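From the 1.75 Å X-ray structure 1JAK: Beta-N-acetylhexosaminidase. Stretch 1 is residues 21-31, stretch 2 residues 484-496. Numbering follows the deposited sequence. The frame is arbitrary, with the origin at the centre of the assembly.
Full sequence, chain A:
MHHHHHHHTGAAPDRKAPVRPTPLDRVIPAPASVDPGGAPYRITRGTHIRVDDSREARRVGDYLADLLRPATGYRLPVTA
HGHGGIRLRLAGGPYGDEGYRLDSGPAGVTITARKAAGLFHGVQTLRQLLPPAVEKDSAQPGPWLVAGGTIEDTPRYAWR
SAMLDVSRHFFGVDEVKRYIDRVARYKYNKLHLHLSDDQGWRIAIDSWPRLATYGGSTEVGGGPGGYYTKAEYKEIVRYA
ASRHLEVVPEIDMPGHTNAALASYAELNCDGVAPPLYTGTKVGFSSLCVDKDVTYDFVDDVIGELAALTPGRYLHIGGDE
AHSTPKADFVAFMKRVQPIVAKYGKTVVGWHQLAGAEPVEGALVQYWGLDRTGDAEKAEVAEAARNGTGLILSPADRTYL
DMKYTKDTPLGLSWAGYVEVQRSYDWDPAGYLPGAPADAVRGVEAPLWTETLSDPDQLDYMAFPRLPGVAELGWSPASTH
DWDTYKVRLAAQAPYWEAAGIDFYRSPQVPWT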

ATOM      1  N   PRO A  21     -10.112 -27.858   8.425  1.00 22.36           N
ATOM      2  CA  PRO A  21      -9.678 -26.677   7.674  1.00 21.94           C
ATOM      3  C   PRO A  21     -10.600 -25.479   7.864  1.00 21.42           C
ATOM      4  O   PRO A  21     -11.805 -25.637   8.075  1.00 19.98           O
ATOM      5  N   THR A  22     -10.031 -24.281   7.796  1.00 20.84           N
ATOM      6  CA  THR A  22     -10.825 -23.069   7.946  1.00 21.96           C
ATOM      7  C   THR A  22     -11.746 -22.986   6.731  1.00 19.50           C
ATOM      8  O   THR A  22     -11.390 -23.443   5.644  1.00 18.02           O
ATOM      9  N   PRO A  23     -12.947 -22.407   6.901  1.00 18.22           N
ATOM     10  CA  PRO A  23     -13.905 -22.281   5.799  1.00 17.08           C
ATOM     11  C   PRO A  23     -13.292 -21.632   4.563  1.00 15.48           C
ATOM     12  O   PRO A  23     -12.486 -20.711   4.670  1.00 16.08           O
ATOM     13  N   LEU A  24     -13.690 -22.116   3.391  1.00 14.33           N
ATOM     14  CA  LEU A  24     -13.175 -21.607   2.125  1.00 13.70           C
ATOM     15  C   LEU A  24     -13.412 -20.113   1.914  1.00 15.06           C
ATOM     16  O   LEU A  24     -12.659 -19.459   1.196  1.00 14.56           O
ATOM     17  N   ASP A  25     -14.449 -19.571   2.546  1.00 15.71           N
ATOM     18  CA  ASP A  25     -14.773 -18.154   2.390  1.00 16.94           C
ATOM     19  C   ASP A  25     -14.121 -17.262   3.440  1.00 16.34           C
ATOM     20  O   ASP A  25     -14.221 -16.036   3.364  1.00 15.95           O
ATOM     21  N   ARG A  26     -13.461 -17.867   4.419  1.00 15.22           N
ATOM     22  CA  ARG A  26     -12.851 -17.090   5.490  1.00 14.72           C
ATOM     23  C   ARG A  26     -11.500 -16.494   5.125  1.00 15.37           C
ATOM     24  O   ARG A  26     -10.466 -16.874   5.678  1.00 14.48           O
ATOM     25  N   VAL A  27     -11.518 -15.547   4.191  1.00 12.92           N
ATOM     26  CA  VAL A  27     -10.294 -14.882   3.754  1.00 13.28           C
ATOM     27  C   VAL A  27     -10.560 -13.397   3.523  1.00 12.01           C
ATOM     28  O   VAL A  27     -11.701 -12.983   3.306  1.00 11.17           O
ATOM     29  N   ILE A  28      -9.499 -12.599   3.576  1.00  9.32           N
ATOM     30  CA  ILE A  28      -9.605 -11.160   3.360  1.00  8.80           C
ATOM     31  C   ILE A  28      -8.563 -10.785   2.315  1.00  8.64           C
ATOM     32  O   ILE A  28      -7.395 -11.140   2.454  1.00  7.11           O
ATOM     33  N   PRO A  29      -8.968 -10.071   1.252  1.00  8.83           N
ATOM     34  CA  PRO A  29     -10.321  -9.587   0.938  1.00  9.14           C
ATOM     35  C   PRO A  29     -11.310 -10.716   0.648  1.00  9.84           C
ATOM     36  O   PRO A  29     -10.921 -11.807   0.232  1.00  8.87           O
ATOM     37  N   ALA A  30     -12.592 -10.450   0.860  1.00  9.65           N
ATOM     38  CA  ALA A  30     -13.618 -11.442   0.567  1.00 10.42           C
ATOM     39  C   ALA A  30     -13.523 -11.734  -0.932  1.00  9.21           C
ATOM     40  O   ALA A  30     -13.479 -10.813  -1.745  1.00 10.70           O
ATOM     41  N   PRO A  31     -13.468 -13.019  -1.322  1.00  9.26           N
ATOM     42  CA  PRO A  31     -13.381 -13.319  -2.756  1.00  9.62           C
ATOM     43  C   PRO A  31     -14.710 -13.032  -3.456  1.00 10.45           C
ATOM     44  O   PRO A  31     -15.773 -13.096  -2.834  1.00 12.59           O
ATOM     45  N   THR A 484     -20.271  -9.707   9.308  1.00 14.51           N
ATOM     46  CA  THR A 484     -19.645 -10.926   8.810  1.00 14.60           C
ATOM     47  C   THR A 484     -18.154 -10.710   8.567  1.00 13.91           C
ATOM     48  O   THR A 484     -17.358 -11.636   8.711  1.00 13.12           O
ATOM     49  N   TYR A 485     -17.774  -9.487   8.211  1.00 12.78           N
ATOM     50  CA  TYR A 485     -16.364  -9.181   7.983  1.00 11.53           C
ATOM     51  C   TYR A 485     -15.569  -9.321   9.280  1.00 11.59           C
ATOM     52  O   TYR A 485     -14.461  -9.861   9.281  1.00 10.49           O
ATOM     53  N   LYS A 486     -16.130  -8.833  10.383  1.00 10.71           N
ATOM     54  CA  LYS A 486     -15.426  -8.894  11.658  1.00 11.78           C
ATOM     55  C   LYS A 486     -15.076 -10.318  12.065  1.00 11.68           C
ATOM     56  O   LYS A 486     -14.119 -10.532  12.811  1.00 11.59           O
ATOM     57  N   VAL A 487     -15.841 -11.291  11.577  1.00 11.88           N
ATOM     58  CA  VAL A 487     -15.560 -12.688  11.896  1.00 12.08           C
ATOM     59  C   VAL A 487     -14.338 -13.139  11.104  1.00 11.33           C
ATOM     60  O   VAL A 487     -13.497 -13.881  11.612  1.00 11.28           O
ATOM     61  N   ARG A 488     -14.247 -12.691   9.856  1.00 10.65           N
ATOM     62  CA  ARG A 488     -13.110 -13.039   9.013  1.00 10.93           C
ATOM     63  C   ARG A 488     -11.861 -12.324   9.525  1.00 11.14           C
ATOM     64  O   ARG A 488     -10.752 -12.854   9.434  1.00 10.60           O
ATOM     65  N   LEU A 489     -12.041 -11.125  10.072  1.00  9.73           N
ATOM     66  CA  LEU A 489     -10.908 -10.378  10.612  1.00  9.30           C
ATOM     67  C   LEU A 489     -10.467 -11.022  11.923  1.00  9.44           C
ATOM     68  O   LEU A 489      -9.274 -11.162  12.188  1.00  8.87           O
ATOM     69  N   ALA A 490     -11.434 -11.421  12.743  1.00  9.37           N
ATOM     70  CA  ALA A 490     -11.132 -12.057  14.021  1.00  9.73           C
ATOM     71  C   ALA A 490     -10.279 -13.304  13.812  1.00  9.94           C
ATOM     72  O   ALA A 490      -9.409 -13.618  14.624  1.00 11.16           O
ATOM     73  N   ALA A 491     -10.535 -14.001  12.710  1.00 10.37           N
ATOM     74  CA  ALA A 491      -9.823 -15.229  12.382  1.00 10.84           C
ATOM     75  C   ALA A 491      -8.335 -15.029  12.116  1.00 11.45           C
ATOM     76  O   ALA A 491      -7.563 -15.988  12.150  1.00 10.22           O
ATOM     77  N   GLN A 492      -7.931 -13.789  11.854  1.00 10.25           N
ATOM     78  CA  GLN A 492      -6.527 -13.501  11.571  1.00 10.09           C
ATOM     79  C   GLN A 492      -5.635 -13.527  12.810  1.00  9.50           C
ATOM     80  O   GLN A 492      -4.427 -13.715  12.698  1.00 10.49           O
ATOM     81  N   ALA A 493      -6.229 -13.341  13.987  1.00  9.81           N
ATOM     82  CA  ALA A 493      -5.473 -13.304  15.240  1.00 10.35           C
ATOM     83  C   ALA A 493      -4.380 -14.365  15.397  1.00 11.25           C
ATOM     84  O   ALA A 493      -3.214 -14.033  15.616  1.00  9.86           O
ATOM     85  N   PRO A 494      -4.735 -15.655  15.286  1.00 11.56           N
ATOM     86  CA  PRO A 494      -3.705 -16.689  15.435  1.00 11.66           C
ATOM     87  C   PRO A 494      -2.598 -16.624  14.387  1.00 10.50           C
ATOM     88  O   PRO A 494      -1.460 -17.009  14.657  1.00 10.92           O
ATOM     89  N   TYR A 495      -2.929 -16.142  13.191  1.00  9.11           N
ATOM     90  CA  TYR A 495      -1.934 -16.018  12.132  1.00  9.50           C
ATOM     91  C   TYR A 495      -0.942 -14.910  12.482  1.00  9.82           C
ATOM     92  O   TYR A 495       0.270 -15.082  12.359  1.00 10.33           O
ATOM     93  N   TRP A 496      -1.461 -13.770  12.927  1.00 10.41           N
ATOM     94  CA  TRP A 496      -0.593 -12.657  13.279  1.00  9.61           C
ATOM     95  C   TRP A 496       0.284 -12.995  14.478  1.00  9.90           C
ATOM     96  O   TRP A 496       1.462 -12.640  14.513  1.00  9.98           O
TER

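What does Arg488 do at the centre of the contact? Its CA-to-CB bond points sideways, but the m, t, m chain carries its end toward stretch 21-31, where Arg488 NH1 donates a hydrogen bond to Val27 O at 3.0 Å. That carbonyl lies at the guanidinium edge, while Ala30 CB covers one face, 3.6 Å from Arg488 NH1. Farther back, Arg488 CD rests 3.4 Å from Asp25 O.

Where does Ile28 go? It points toward the helix with chi1 m and chi2 t, an extended chain that sets CD1 against Tyr485 and Leu489. Ile28 CD1 lies 3.7 Å from Tyr485 CE1 and 4.0 Å from Leu489 CD1, and it also reaches the backbone at Leu489 CA, 3.6 Å away. The t rotamer of Tyr485 brings its ring to this pocket from a sideways start.

How does Arg26 pack without a direct polar partner on the helix? Its CA-to-CB bond points sideways, and chi1 to chi3 are t, t, m. Both its aliphatic part and its guanidinium make apolar contacts: Arg26 CD sits 3.7 Å from Ala491 CB, and Val487 CG1 lies over one guanidinium face, 4.1 Å from Arg26 NH2.

What links the backbone of Arg26 to Gln492? Water 1 O lies 2.5 Å from Arg26 O and accepts from Gln492 NE2 at 2.7 Å. The same Gln492 NE2 donates to Arg488 O at 3.0 Å.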

ATOM      1  CB  PRO A  21      -9.671 -27.174   6.232  1.00 22.71           C
ATOM      2  CG  PRO A  21     -10.797 -28.152   6.219  1.00 23.98           C
ATOM      3  CD  PRO A  21     -10.593 -28.912   7.515  1.00 22.91           C
ATOM      4  CB  THR A  22      -9.934 -21.807   7.996  1.00 25.26           C
ATOM      5  OG1 THR A  22      -9.227 -21.666   6.757  1.00 28.58           O
ATOM      6  CG2 THR A  22      -8.927 -21.912   9.136  1.00 27.69           C
ATOM      7  CB  PRO A  23     -15.021 -21.439   6.412  1.00 16.77           C
ATOM      8  CG  PRO A  23     -14.989 -21.860   7.851  1.00 18.38           C
ATOM      9  CD  PRO A  23     -13.509 -21.858   8.147  1.00 17.86           C
ATOM     10  CB  LEU A  24     -13.792 -22.395   0.963  1.00 14.00           C
ATOM     11  CG  LEU A  24     -13.270 -22.124  -0.451  1.00 13.83           C
ATOM     12  CD1 LEU A  24     -11.801 -22.517  -0.543  1.00 13.58           C
ATOM     13  CD2 LEU A  24     -14.094 -22.916  -1.464  1.00 14.41           C
ATOM     14  CB  ASP A  25     -16.286 -17.953   2.477  1.00 19.79           C
ATOM     15  CG  ASP A  25     -16.805 -18.095   3.898  1.00 23.27           C
ATOM     16  OD1 ASP A  25     -16.624 -19.174   4.496  1.00 24.01           O
ATOM     17  OD2 ASP A  25     -17.390 -17.123   4.424  1.00 27.99           O
ATOM     18  CB  ARG A  26     -12.736 -17.952   6.751  1.00 16.56           C
ATOM     19  CG  ARG A  26     -12.420 -17.170   8.019  1.00 18.64           C
ATOM     20  CD  ARG A  26     -12.926 -17.916   9.245  1.00 22.00           C
ATOM     21  NE  ARG A  26     -14.381 -18.058   9.217  1.00 24.19           N
ATOM     22  CZ  ARG A  26     -15.088 -18.733  10.118  1.00 26.89           C
ATOM     23  NH1 ARG A  26     -14.479 -19.339  11.129  1.00 27.44           N
ATOM     24  NH2 ARG A  26     -16.407 -18.803  10.008  1.00 28.07           N
ATOM     25  CB  VAL A  27      -9.751 -15.493   2.442  1.00 16.60           C
ATOM     26  CG1 VAL A  27      -9.682 -17.010   2.549  1.00 16.57           C
ATOM     27  CG2 VAL A  27     -10.617 -15.088   1.286  1.00 18.84           C
ATOM     28  CB  ILE A  28      -9.304 -10.360   4.650  1.00  8.65           C
ATOM     29  CG1 ILE A  28     -10.308 -10.722   5.747  1.00  7.42           C
ATOM     30  CG2 ILE A  28      -9.366  -8.862   4.357  1.00  8.95           C
ATOM     31  CD1 ILE A  28      -9.973 -10.123   7.108  1.00  7.21           C
ATOM     32  CB  PRO A  29     -10.105  -8.729  -0.309  1.00  9.05           C
ATOM     33  CG  PRO A  29      -8.690  -8.262  -0.176  1.00  9.32           C
ATOM     34  CD  PRO A  29      -7.985  -9.501   0.315  1.00  8.22           C
ATOM     35  CB  ALA A  30     -14.995 -10.880   0.905  1.00  9.95           C
ATOM     36  CB  PRO A  31     -13.029 -14.809  -2.783  1.00  9.51           C
ATOM     37  CG  PRO A  31     -12.346 -15.033  -1.470  1.00  9.46           C
ATOM     38  CD  PRO A  31     -13.197 -14.223  -0.521  1.00 10.36           C
ATOM     39  CB  THR A 484     -20.327 -11.440   7.517  1.00 16.37           C
ATOM     40  OG1 THR A 484     -20.376 -10.398   6.539  1.00 17.05           O
ATOM     41  CG2 THR A 484     -21.746 -11.911   7.823  1.00 18.06           C
ATOM     42  CB  TYR A 485     -16.185  -7.752   7.453  1.00 11.48           C
ATOM     43  CG  TYR A 485     -14.729  -7.328   7.391  1.00  9.55           C
ATOM     44  CD1 TYR A 485     -13.867  -7.864   6.432  1.00  9.77           C
ATOM     45  CD2 TYR A 485     -14.197  -6.446   8.334  1.00  9.48           C
ATOM     46  CE1 TYR A 485     -12.510  -7.537   6.415  1.00  8.65           C
ATOM     47  CE2 TYR A 485     -12.835  -6.113   8.328  1.00  9.57           C
ATOM     48  CZ  TYR A 485     -12.003  -6.665   7.368  1.00  8.63           C
ATOM     49  OH  TYR A 485     -10.659  -6.368   7.365  1.00  8.94           O
ATOM     50  CB  LYS A 486     -16.234  -8.207  12.767  1.00 13.07           C
ATOM     51  CG  LYS A 486     -17.493  -8.925  13.204  1.00 14.38           C
ATOM     52  CD  LYS A 486     -18.219  -8.098  14.262  1.00 16.12           C
ATOM     53  CE  LYS A 486     -19.473  -8.799  14.758  1.00 17.55           C
ATOM     54  NZ  LYS A 486     -20.183  -7.979  15.779  1.00 18.89           N
ATOM     55  CB  VAL A 487     -16.753 -13.604  11.554  1.00 13.20           C
ATOM     56  CG1 VAL A 487     -16.366 -15.061  11.776  1.00 14.78           C
ATOM     57  CG2 VAL A 487     -17.947 -13.242  12.423  1.00 14.76           C
ATOM     58  CB  ARG A 488     -13.395 -12.662   7.553  1.00 10.67           C
ATOM     59  CG  ARG A 488     -14.445 -13.565   6.902  1.00 11.64           C
ATOM     60  CD  ARG A 488     -14.618 -13.301   5.408  1.00 11.38           C
ATOM     61  NE  ARG A 488     -15.423 -12.113   5.124  1.00 10.49           N
ATOM     62  CZ  ARG A 488     -14.948 -10.998   4.577  1.00 10.46           C
ATOM     63  NH1 ARG A 488     -13.664 -10.906   4.252  1.00 10.18           N
ATOM     64  NH2 ARG A 488     -15.762  -9.975   4.341  1.00 10.11           N
ATOM     65  CB  LEU A 489     -11.291  -8.911  10.857  1.00  9.38           C
ATOM     66  CG  LEU A 489     -10.157  -7.990  11.330  1.00 10.17           C
ATOM     67  CD1 LEU A 489      -9.056  -7.937  10.275  1.00  8.88           C
ATOM     68  CD2 LEU A 489     -10.707  -6.588  11.586  1.00  9.87           C
ATOM     69  CB  ALA A 490     -12.426 -12.436  14.735  1.00  9.26           C
ATOM     70  CB  ALA A 491     -10.475 -15.892  11.180  1.00 11.00           C
ATOM     71  CB  GLN A 492      -6.387 -12.130  10.899  1.00 10.29           C
ATOM     72  CG  GLN A 492      -7.261 -11.911   9.670  1.00  9.75           C
ATOM     73  CD  GLN A 492      -7.061 -12.965   8.599  1.00 12.10           C
ATOM     74  OE1 GLN A 492      -5.933 -13.279   8.218  1.00 12.50           O
ATOM     75  NE2 GLN A 492      -8.161 -13.509   8.097  1.00 13.03           N
ATOM     76  CB  ALA A 493      -6.434 -13.365  16.426  1.00 12.58           C
ATOM     77  CB  PRO A 494      -4.509 -17.988  15.379  1.00 12.54           C
ATOM     78  CG  PRO A 494      -5.678 -17.628  14.519  1.00 14.12           C
ATOM     79  CD  PRO A 494      -6.053 -16.258  15.027  1.00 12.54           C
ATOM     80  CB  TYR A 495      -2.602 -15.691  10.791  1.00  9.74           C
ATOM     81  CG  TYR A 495      -3.458 -16.808  10.234  1.00  9.62           C
ATOM     82  CD1 TYR A 495      -4.725 -17.065  10.752  1.00 10.04           C
ATOM     83  CD2 TYR A 495      -2.990 -17.617   9.198  1.00  9.94           C
ATOM     84  CE1 TYR A 495      -5.511 -18.104  10.256  1.00  9.78           C
ATOM     85  CE2 TYR A 495      -3.766 -18.660   8.692  1.00 10.17           C
ATOM     86  CZ  TYR A 495      -5.025 -18.896   9.228  1.00 10.26           C
ATOM     87  OH  TYR A 495      -5.798 -19.928   8.744  1.00 10.56           O
ATOM     88  CB  TRP A 496      -1.429 -11.400  13.535  1.00  9.43           C
ATOM     89  CG  TRP A 496      -2.138 -10.937  12.294  1.00  8.77           C
ATOM     90  CD1 TRP A 496      -1.743 -11.153  11.000  1.00 10.44           C
ATOM     91  CD2 TRP A 496      -3.324 -10.139  12.221  1.00  9.44           C
ATOM     92  NE1 TRP A 496      -2.609 -10.539  10.130  1.00 10.69           N
ATOM     93  CE2 TRP A 496      -3.589  -9.908  10.851  1.00 10.11           C
ATOM     94  CE3 TRP A 496      -4.190  -9.595  13.179  1.00 10.41           C
ATOM     95  CZ2 TRP A 496      -4.684  -9.153  10.415  1.00 10.91           C
ATOM     96  CZ3 TRP A 496      -5.283  -8.844  12.744  1.00 11.51           C
ATOM     97  CH2 TRP A 496      -5.516  -8.631  11.372  1.00 10.68           C
TER
HETATM   98  O   HOH W   1      -8.504 -15.511   6.288  1.00 30.97           O